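PDB 6MCA: ankyrin repeat domain protein from Legionella pneumophila subsp. pneumophila, which is a bacterial effector that interacts with the host LARP7 component of the 7SK snRNP complex and probably includes a cysteine protease-like part. Local coordinates for residues Q73-K78 / T104-T109; A228-Q233 / A249-A254; G415-Q420 / E434-I439. All coordinates share one frame; numbering follows the deposited sequence. Where two conformers were deposited one is given.

Contact 1: Q73-K78 / T104-T109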
loop_
_atom_site.group_PDB
_atom_site.type_symbol
_atom_site.label_atom_id
_atom_site.label_comp_id
_atom_site.label_asym_id
_atom_site.label_seq_id
_atom_site.Cartn_x
_atom_site.Cartn_y
_atom_site.Cartn_z
ATOM N N GLN A 73 25.741 -4.767 -21.090
ATOM C CA GLN A 73 27.142 -5.016 -20.764
ATOM C C GLN A 73 27.268 -5.870 -19.508
ATOM O O GLN A 73 28.036 -6.838 -19.474
ATOM C CB GLN A 73 27.886 -3.692 -20.590
ATOM C CG GLN A 73 28.066 -2.909 -21.874
ATOM C CD GLN A 73 28.841 -3.683 -22.920
ATOM O OE1 GLN A 73 29.887 -4.265 -22.632
ATOM N NE2 GLN A 73 28.331 -3.693 -24.146
ATOM N N LEU A 74 26.508 -5.529 -18.464
ATOM C CA LEU A 74 26.587 -6.273 -17.209
ATOM C C LEU A 74 26.115 -7.712 -17.381
ATOM O O LEU A 74 26.707 -8.638 -16.812
ATOM C CB LEU A 74 25.767 -5.567 -16.131
ATOM C CG LEU A 74 26.353 -4.255 -15.609
ATOM C CD1 LEU A 74 25.343 -3.540 -14.733
ATOM C CD2 LEU A 74 27.640 -4.513 -14.844
ATOM N N ILE A 75 25.049 -7.920 -18.154
ATOM C CA ILE A 75 24.557 -9.273 -18.394
ATOM C C ILE A 75 25.574 -10.074 -19.196
ATOM O O ILE A 75 25.761 -11.275 -18.965
ATOM C CB ILE A 75 23.185 -9.225 -19.093
ATOM C CG1 ILE A 75 22.126 -8.667 -18.139
ATOM C CG2 ILE A 75 22.777 -10.603 -19.589
ATOM C CD1 ILE A 75 20.848 -8.244 -18.828
ATOM N N ALA A 76 26.257 -9.421 -20.141
ATOM C CA ALA A 76 27.323 -10.087 -20.882
ATOM C C ALA A 76 28.426 -10.578 -19.955
ATOM O O ALA A 76 29.031 -11.625 -20.209
ATOM C CB ALA A 76 27.897 -9.146 -21.941
ATOM N N ARG A 77 28.704 -9.845 -18.881
ATOM C CA ARG A 77 29.692 -10.266 -17.901
ATOM C C ARG A 77 29.093 -11.175 -16.830
ATOM O O ARG A 77 29.696 -11.349 -15.764
ATOM C CB ARG A 77 30.363 -9.038 -17.284
ATOM C CG ARG A 77 30.941 -8.108 -18.349
ATOM C CD ARG A 77 31.567 -6.857 -17.763
ATOM N NE ARG A 77 32.983 -6.749 -18.104
ATOM C CZ ARG A 77 33.441 -6.174 -19.210
ATOM N NH1 ARG A 77 34.747 -6.119 -19.440
ATOM N NH2 ARG A 77 32.595 -5.656 -20.089
ATOM N N LYS A 78 27.916 -11.749 -17.100
ATOM C CA LYS A 78 27.313 -12.809 -16.285
ATOM C C LYS A 78 27.133 -12.401 -14.822
ATOM O O LYS A 78 27.494 -13.136 -13.899
ATOM C CB LYS A 78 28.116 -14.109 -16.397
ATOM C CG LYS A 78 27.683 -15.015 -17.546
ATOM C CD LYS A 78 28.087 -14.445 -18.897
ATOM N N THR A 104 12.471 -4.693 -18.911
ATOM C CA THR A 104 11.814 -5.900 -18.420
ATOM C C THR A 104 12.017 -7.065 -19.382
ATOM O O THR A 104 12.294 -8.191 -18.954
ATOM C CB THR A 104 10.322 -5.639 -18.208
ATOM O OG1 THR A 104 10.149 -4.555 -17.286
ATOM C CG2 THR A 104 9.631 -6.881 -17.657
ATOM N N LYS A 105 11.890 -6.808 -20.685
ATOM C CA LYS A 105 12.095 -7.861 -21.674
ATOM C C LYS A 105 13.540 -8.341 -21.677
ATOM O O LYS A 105 13.798 -9.548 -21.768
ATOM C CB LYS A 105 11.688 -7.361 -23.060
ATOM C CG LYS A 105 11.616 -8.446 -24.123
ATOM C CD LYS A 105 11.353 -7.849 -25.497
ATOM C CE LYS A 105 11.317 -8.922 -26.572
ATOM N NZ LYS A 105 11.224 -8.333 -27.937
ATOM N N LEU A 106 14.495 -7.413 -21.571
ATOM C CA LEU A 106 15.901 -7.797 -21.505
ATOM C C LEU A 106 16.171 -8.678 -20.292
ATOM O O LEU A 106 16.852 -9.704 -20.393
ATOM C CB LEU A 106 16.785 -6.551 -21.469
ATOM C CG LEU A 106 18.257 -6.797 -21.129
ATOM C CD1 LEU A 106 18.935 -7.625 -22.212
ATOM C CD2 LEU A 106 18.994 -5.486 -20.906
ATOM N N LEU A 107 15.636 -8.291 -19.130
ATOM C CA LEU A 107 15.862 -9.073 -17.919
ATOM C C LEU A 107 15.217 -10.451 -18.020
ATOM O O LEU A 107 15.835 -11.460 -17.663
ATOM C CB LEU A 107 15.335 -8.317 -16.700
ATOM C CG LEU A 107 16.098 -7.041 -16.339
ATOM C CD1 LEU A 107 15.425 -6.321 -15.183
ATOM C CD2 LEU A 107 17.547 -7.359 -16.006
ATOM N N LEU A 108 13.975 -10.513 -18.510
ATOM C CA LEU A 108 13.290 -11.796 -18.634
ATOM C C LEU A 108 13.974 -12.706 -19.647
ATOM O O LEU A 108 13.953 -13.932 -19.489
ATOM C CB LEU A 108 11.830 -11.576 -19.027
ATOM C CG LEU A 108 10.902 -11.011 -17.949
ATOM C CD1 LEU A 108 9.556 -10.635 -18.548
ATOM C CD2 LEU A 108 10.729 -12.010 -16.816
ATOM N N THR A 109 14.582 -12.128 -20.687
ATOM C CA THR A 109 15.263 -12.938 -21.692
ATOM C C THR A 109 16.414 -13.729 -21.081
ATOM O O THR A 109 16.652 -14.883 -21.456
ATOM C CB THR A 109 15.769 -12.045 -22.825
ATOM O OG1 THR A 109 14.659 -11.392 -23.454
ATOM C CG2 THR A 109 16.523 -12.863 -23.864
#

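Contact 2: A228-Q233 / A249-A254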
loop_
_atom_site.group_PDB
_atom_site.type_symbol
_atom_site.label_atom_id
_atom_site.label_comp_id
_atom_site.label_asym_id
_atom_site.label_seq_id
_atom_site.Cartn_x
_atom_site.Cartn_y
_atom_site.Cartn_z
ATOM N N ALA A 228 1.335 11.696 -6.460
ATOM C CA ALA A 228 2.004 11.266 -5.238
ATOM C C ALA A 228 2.861 10.039 -5.506
ATOM O O ALA A 228 4.051 10.010 -5.164
ATOM C CB ALA A 228 0.972 10.985 -4.143
ATOM N N ALA A 229 2.281 9.038 -6.178
ATOM C CA ALA A 229 3.028 7.831 -6.509
ATOM C C ALA A 229 4.333 8.181 -7.207
ATOM O O ALA A 229 5.413 7.747 -6.786
ATOM C CB ALA A 229 2.176 6.907 -7.381
ATOM N N GLU A 230 4.255 9.021 -8.243
ATOM C CA GLU A 230 5.464 9.441 -8.939
ATOM C C GLU A 230 6.455 10.058 -7.962
ATOM O O GLU A 230 7.611 9.625 -7.872
ATOM C CB GLU A 230 5.115 10.423 -10.057
ATOM C CG GLU A 230 6.318 10.900 -10.858
ATOM C CD GLU A 230 5.937 11.860 -11.971
ATOM O OE1 GLU A 230 4.726 12.094 -12.167
ATOM O OE2 GLU A 230 6.850 12.378 -12.649
ATOM N N LEU A 231 5.993 11.032 -7.170
ATOM C CA LEU A 231 6.888 11.708 -6.238
ATOM C C LEU A 231 7.477 10.736 -5.230
ATOM O O LEU A 231 8.588 10.956 -4.733
ATOM C CB LEU A 231 6.150 12.837 -5.521
ATOM C CG LEU A 231 5.873 14.093 -6.348
ATOM C CD1 LEU A 231 4.901 15.007 -5.620
ATOM C CD2 LEU A 231 7.168 14.823 -6.668
ATOM N N LEU A 232 6.764 9.649 -4.927
ATOM C CA LEU A 232 7.311 8.691 -3.976
ATOM C C LEU A 232 8.385 7.829 -4.624
ATOM O O LEU A 232 9.385 7.492 -3.979
ATOM C CB LEU A 232 6.190 7.827 -3.397
ATOM C CG LEU A 232 5.289 8.548 -2.390
ATOM C CD1 LEU A 232 4.201 7.621 -1.870
ATOM C CD2 LEU A 232 6.114 9.113 -1.241
ATOM N N GLN A 233 8.212 7.494 -5.907
ATOM C CA GLN A 233 9.183 6.634 -6.575
ATOM C C GLN A 233 10.552 7.298 -6.633
ATOM O O GLN A 233 11.581 6.638 -6.439
ATOM C CB GLN A 233 8.691 6.280 -7.978
ATOM C CG GLN A 233 9.299 5.010 -8.545
ATOM C CD GLN A 233 8.331 4.247 -9.426
ATOM O OE1 GLN A 233 8.101 3.054 -9.226
ATOM N NE2 GLN A 233 7.756 4.933 -10.408
ATOM N N ALA A 249 8.815 20.690 -10.674
ATOM C CA ALA A 249 8.316 22.013 -11.037
ATOM C C ALA A 249 6.971 21.919 -11.739
ATOM O O ALA A 249 6.084 22.752 -11.514
ATOM C CB ALA A 249 9.336 22.735 -11.916
ATOM N N ALA A 250 6.803 20.912 -12.598
ATOM C CA ALA A 250 5.516 20.711 -13.253
ATOM C C ALA A 250 4.425 20.387 -12.238
ATOM O O ALA A 250 3.321 20.942 -12.302
ATOM C CB ALA A 250 5.625 19.602 -14.299
ATOM N N LEU A 251 4.720 19.498 -11.285
ATOM C CA LEU A 251 3.713 19.088 -10.307
ATOM C C LEU A 251 3.398 20.183 -9.294
ATOM O O LEU A 251 2.298 20.199 -8.727
ATOM C CB LEU A 251 4.159 17.825 -9.578
ATOM C CG LEU A 251 4.531 16.667 -10.502
ATOM C CD1 LEU A 251 5.509 15.703 -9.845
ATOM C CD2 LEU A 251 3.257 15.960 -10.926
ATOM N N LEU A 252 4.338 21.099 -9.045
ATOM C CA LEU A 252 4.038 22.237 -8.186
ATOM C C LEU A 252 2.977 23.152 -8.780
ATOM O O LEU A 252 2.425 23.983 -8.052
ATOM C CB LEU A 252 5.306 23.038 -7.902
ATOM C CG LEU A 252 6.113 22.607 -6.680
ATOM C CD1 LEU A 252 7.313 23.518 -6.497
ATOM C CD2 LEU A 252 5.232 22.615 -5.442
ATOM N N LYS A 253 2.686 23.025 -10.075
ATOM C CA LYS A 253 1.629 23.791 -10.717
ATOM C C LYS A 253 0.301 23.045 -10.761
ATOM O O LYS A 253 -0.700 23.620 -11.201
ATOM C CB LYS A 253 2.047 24.175 -12.140
ATOM C CG LYS A 253 3.213 25.146 -12.200
ATOM C CD LYS A 253 3.734 25.300 -13.618
ATOM C CE LYS A 253 4.805 26.377 -13.695
ATOM N NZ LYS A 253 5.409 26.469 -15.053
ATOM N N ALA A 254 0.272 21.788 -10.327
ATOM C CA ALA A 254 -0.968 21.034 -10.297
ATOM C C ALA A 254 -1.926 21.635 -9.269
ATOM O O ALA A 254 -1.493 22.218 -8.270
ATOM C CB ALA A 254 -0.693 19.570 -9.962
#

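Contact 3: G415-Q420 / E434-I439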
loop_
_atom_site.group_PDB
_atom_site.type_symbol
_atom_site.label_atom_id
_atom_site.label_comp_id
_atom_site.label_asym_id
_atom_site.label_seq_id
_atom_site.Cartn_x
_atom_site.Cartn_y
_atom_site.Cartn_z
ATOM N N GLY A 415 -11.655 -16.597 8.518
ATOM C CA GLY A 415 -11.753 -16.842 9.947
ATOM C C GLY A 415 -11.175 -15.706 10.768
ATOM O O GLY A 415 -11.714 -15.352 11.820
ATOM N N GLY A 416 -10.070 -15.123 10.300
ATOM C CA GLY A 416 -9.533 -13.947 10.966
ATOM C C GLY A 416 -10.521 -12.798 10.976
ATOM O O GLY A 416 -10.741 -12.158 12.009
ATOM N N ILE A 417 -11.132 -12.523 9.819
ATOM C CA ILE A 417 -12.172 -11.495 9.744
ATOM C C ILE A 417 -13.266 -11.777 10.766
ATOM O O ILE A 417 -13.618 -10.919 11.585
ATOM C CB ILE A 417 -12.756 -11.413 8.322
ATOM C CG1 ILE A 417 -11.682 -11.017 7.308
ATOM C CG2 ILE A 417 -13.922 -10.432 8.283
ATOM C CD1 ILE A 417 -12.214 -10.883 5.896
ATOM N N LEU A 418 -13.801 -13.000 10.739
ATOM C CA LEU A 418 -14.927 -13.357 11.598
ATOM C C LEU A 418 -14.580 -13.193 13.073
ATOM O O LEU A 418 -15.359 -12.625 13.846
ATOM C CB LEU A 418 -15.365 -14.793 11.304
ATOM C CG LEU A 418 -16.383 -15.429 12.254
ATOM C CD1 LEU A 418 -17.699 -14.668 12.229
ATOM C CD2 LEU A 418 -16.594 -16.894 11.903
ATOM N N PHE A 419 -13.406 -13.680 13.482
ATOM C CA PHE A 419 -13.071 -13.673 14.901
ATOM C C PHE A 419 -12.714 -12.275 15.390
ATOM O O PHE A 419 -13.143 -11.868 16.476
ATOM C CB PHE A 419 -11.924 -14.644 15.177
ATOM C CG PHE A 419 -11.642 -14.848 16.640
ATOM C CD1 PHE A 419 -12.494 -15.609 17.425
ATOM C CD2 PHE A 419 -10.524 -14.281 17.229
ATOM C CE1 PHE A 419 -12.237 -15.798 18.770
ATOM C CE2 PHE A 419 -10.261 -14.467 18.574
ATOM C CZ PHE A 419 -11.119 -15.227 19.345
ATOM N N GLN A 420 -11.941 -11.518 14.608
ATOM C CA GLN A 420 -11.411 -10.257 15.107
ATOM C C GLN A 420 -12.325 -9.064 14.861
ATOM O O GLN A 420 -12.359 -8.148 15.691
ATOM C CB GLN A 420 -10.043 -9.973 14.477
ATOM C CG GLN A 420 -9.002 -11.056 14.714
ATOM C CD GLN A 420 -7.598 -10.599 14.365
ATOM O OE1 GLN A 420 -7.231 -9.447 14.602
ATOM N NE2 GLN A 420 -6.806 -11.499 13.795
ATOM N N GLU A 434 -22.537 -14.262 8.327
ATOM C CA GLU A 434 -23.293 -15.249 7.562
ATOM C C GLU A 434 -22.558 -15.609 6.275
ATOM O O GLU A 434 -22.397 -16.793 5.940
ATOM C CB GLU A 434 -24.690 -14.711 7.252
ATOM C CG GLU A 434 -25.745 -15.781 7.035
ATOM C CD GLU A 434 -26.238 -16.384 8.335
ATOM O OE1 GLU A 434 -25.801 -17.502 8.678
ATOM O OE2 GLU A 434 -27.064 -15.737 9.013
ATOM N N LYS A 435 -22.106 -14.586 5.542
ATOM C CA LYS A 435 -21.309 -14.812 4.338
ATOM C C LYS A 435 -20.117 -15.718 4.621
ATOM O O LYS A 435 -19.818 -16.630 3.840
ATOM C CB LYS A 435 -20.822 -13.478 3.772
ATOM C CG LYS A 435 -21.854 -12.668 3.010
ATOM C CD LYS A 435 -21.170 -11.518 2.282
ATOM C CE LYS A 435 -22.162 -10.465 1.822
ATOM N NZ LYS A 435 -21.466 -9.256 1.300
ATOM N N ILE A 436 -19.425 -15.481 5.736
ATOM C CA ILE A 436 -18.208 -16.231 6.036
ATOM C C ILE A 436 -18.541 -17.650 6.491
ATOM O O ILE A 436 -17.891 -18.619 6.080
ATOM C CB ILE A 436 -17.373 -15.478 7.088
ATOM C CG1 ILE A 436 -16.851 -14.162 6.507
ATOM C CG2 ILE A 436 -16.222 -16.340 7.579
ATOM C CD1 ILE A 436 -16.470 -13.141 7.556
ATOM N N LEU A 437 -19.554 -17.795 7.349
ATOM C CA LEU A 437 -19.942 -19.103 7.856
ATOM C C LEU A 437 -20.494 -19.999 6.761
ATOM O O LEU A 437 -20.480 -21.224 6.919
ATOM C CB LEU A 437 -20.973 -18.952 8.973
ATOM C CG LEU A 437 -20.444 -18.400 10.299
ATOM C CD1 LEU A 437 -21.587 -18.153 11.273
ATOM C CD2 LEU A 437 -19.408 -19.336 10.896
ATOM N N ASN A 438 -20.988 -19.420 5.661
ATOM C CA ASN A 438 -21.328 -20.245 4.505
ATOM C C ASN A 438 -20.150 -21.106 4.060
ATOM O O ASN A 438 -20.347 -22.220 3.563
ATOM C CB ASN A 438 -21.800 -19.365 3.347
ATOM C CG ASN A 438 -23.304 -19.370 3.189
ATOM O OD1 ASN A 438 -24.029 -19.883 4.041
ATOM N ND2 ASN A 438 -23.785 -18.799 2.091
ATOM N N ILE A 439 -18.929 -20.614 4.241
ATOM C CA ILE A 439 -17.726 -21.336 3.849
ATOM C C ILE A 439 -17.094 -22.063 5.029
ATOM O O ILE A 439 -16.668 -23.211 4.895
ATOM C CB ILE A 439 -16.720 -20.367 3.190
ATOM C CG1 ILE A 439 -17.257 -19.872 1.845
ATOM C CG2 ILE A 439 -15.360 -21.029 3.020
ATOM C CD1 ILE A 439 -16.348 -18.882 1.153
#

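Contact 1: Q73-K78 / T104-T109
Ile75 and Leu106 meet tip to tip, and this apolar touch carries most of the contact. A single methyl of Ile75 does the work: its CD1 lies 3.8 Å from Leu106 CG and 3.9 Å from both Leu106 CD1 and Leu106 CD2, so it rests against the branch point of the leucine rather than beside one prong. The near-extended second torsion of Ile75 (chi2 165°) carries that methyl out from the helix. A looser touch joins the same Ile75 CD1 to Leu107 CD2 at 4.4 Å; the CB of Leu107 points away from helix 68-76, but the end of its side chain swings back. Together the two segments bury about 101 Å², a modest amount that fits CA atoms of Ile75 and Leu107 lying 8.7 Å apart. Tyr110, just beyond the second segment, also packs on Ile75.

Helix 101-109 lies in a predicted ankyrin repeat, and the way helix 68-76 stands beside it through branched aliphatic side chains is consistent with the side-by-side helix stacking of an ankyrin solenoid.

Some polar bonds lie within one segment. Thr109 OG1 donates to Lys105 O over 2.6 Å, from 36° above the carbonyl plane, while Thr109 N reaches the same Lys105 O at 2.9 Å from the other face. Thr109 thus grips that carbonyl twice, satisfying its hydroxyl inside the helix. On the first segment, Lys78 N bonds to Ile75 O at 2.9 Å, where the chain turns out of the helix after Ala76. Other polar groups find partners outside the segments: Arg77 NH1 forms a salt bridge with Asp39 OD1, and the Thr104 hydroxyl bonds to Asp100 O.

Contact 2: A228-Q233 / A249-A254
Two successive helices leading into strand 256-263, the first of the five-stranded antiparallel sheet, touch through Leu231 of helix 215-233 and Leu251 of helix 242-251; this is probably the cysteine protease-like portion of the protein. The two leucines reach toward each other tip to tip. Leu251 CD1 is the touching atom on its side, 3.7 Å from Leu231 CD2 and 3.9 Å from Leu231 CG, so it settles against one flank of the isopropyl group. Leu231 and Leu251 share one first-torsion arrangement, CG opposite the carbonyl carbon, and each thereby sends its branch into the space between the backbones. Their CA atoms stand 9.0 Å apart, a separation bridged wholly by side chains.

The other methyl of Leu251 faces a charged neighbour: its CD2 comes within 4.3 Å of Glu230 OE1, which is packing and not a polar bond. Glu230 is fully extended (chi1 -179°, chi2 179°), and its OE2 forms a salt bridge with Arg247 NE, one turn ahead of Leu251 on the same helix. Past Leu251 the chain makes a type I turn, in which Ala254 N bonds to Leu251 O at 3.0 Å. Leu231 also packs on Leu312 of helix 305-312, while its backbone O bonds to the hydroxyl of Tyr313.

Both leucines are buried, and the link between the segments themselves is dispersive, spread over about 126 Å². Being apolar, it sets no bond direction; the charged pairing beside it is Glu230 OE2 with Arg247 NE, whose opposite charges would probably compensate each other.

Contact 3: G415-Q420 / E434-I439
Ile436 pushes its CD1 methyl into the dip between Ile417 and Leu418. That methyl is 3.8 Å from Ile417 CG2 and 4.2 Å from the backbone Leu418 N, so it is seated against the surface of helix 404-421 and not merely against a side-chain end. A second prong of the same residue, Ile436 CG2, lies 4.1 Å from Leu418 CB, and the two branches thus fit around the start of the leucine. Ile417 and Ile436 cross obliquely as side chains, with the CD1 methyl of Ile436 set against CG2 of Ile417.

Leu418 is the return bump. Its CG stands opposite the backbone N (chi1 170°), and its CD2 meets Leu437 CD2 at 3.9 Å, the two leucine side chains running at about a right angle. The CB of Leu437 does not aim at helix 404-421; its outer branch makes the approach. With Ala433 and Leu440 also touching Leu418, the leucine sits in a hollow framed by Ala433, Ile436, Leu437 and Leu440, the four-residue pattern of a knob in a hole.

Neighbouring helices close the margins: Leu392 of helix 373-399 packs on both Ile417 and Ile436, while Ile471 and Leu472 of helix 463-474 reach Leu418 and Leu437 respectively. All four contact-making residues are buried, and the segments share about 196 Å².

The short segment axes approach to 10.0 Å, with an angle of 134° between their directions. Such an inclined, broadly antiparallel pair of successive helices is a helical hairpin, built here into the core of the C-terminal all-helical region.

Overall arrangement
The contacts follow one another along the chain, each closing before the next opens, and none touches another. Contact 1 joins helices 68-76 and 101-109 in the N-terminal helical part, where 101-109 belongs to a predicted ankyrin repeat. Contact 2, with its centre 31 Å away, pairs helices 215-233 and 242-251 just ahead of the five-stranded sheet; the nearest atoms of the two are about 11 Å apart. Contact 3 links helices 404-421 and 427-440, its centre 47 Å from contact 1 and 41 Å from contact 2, on the other side of the chain's centre from the latter. The three share no helix and lie in successive parts of the chain: N-terminal helices, helices before the sheet, and C-terminal helices.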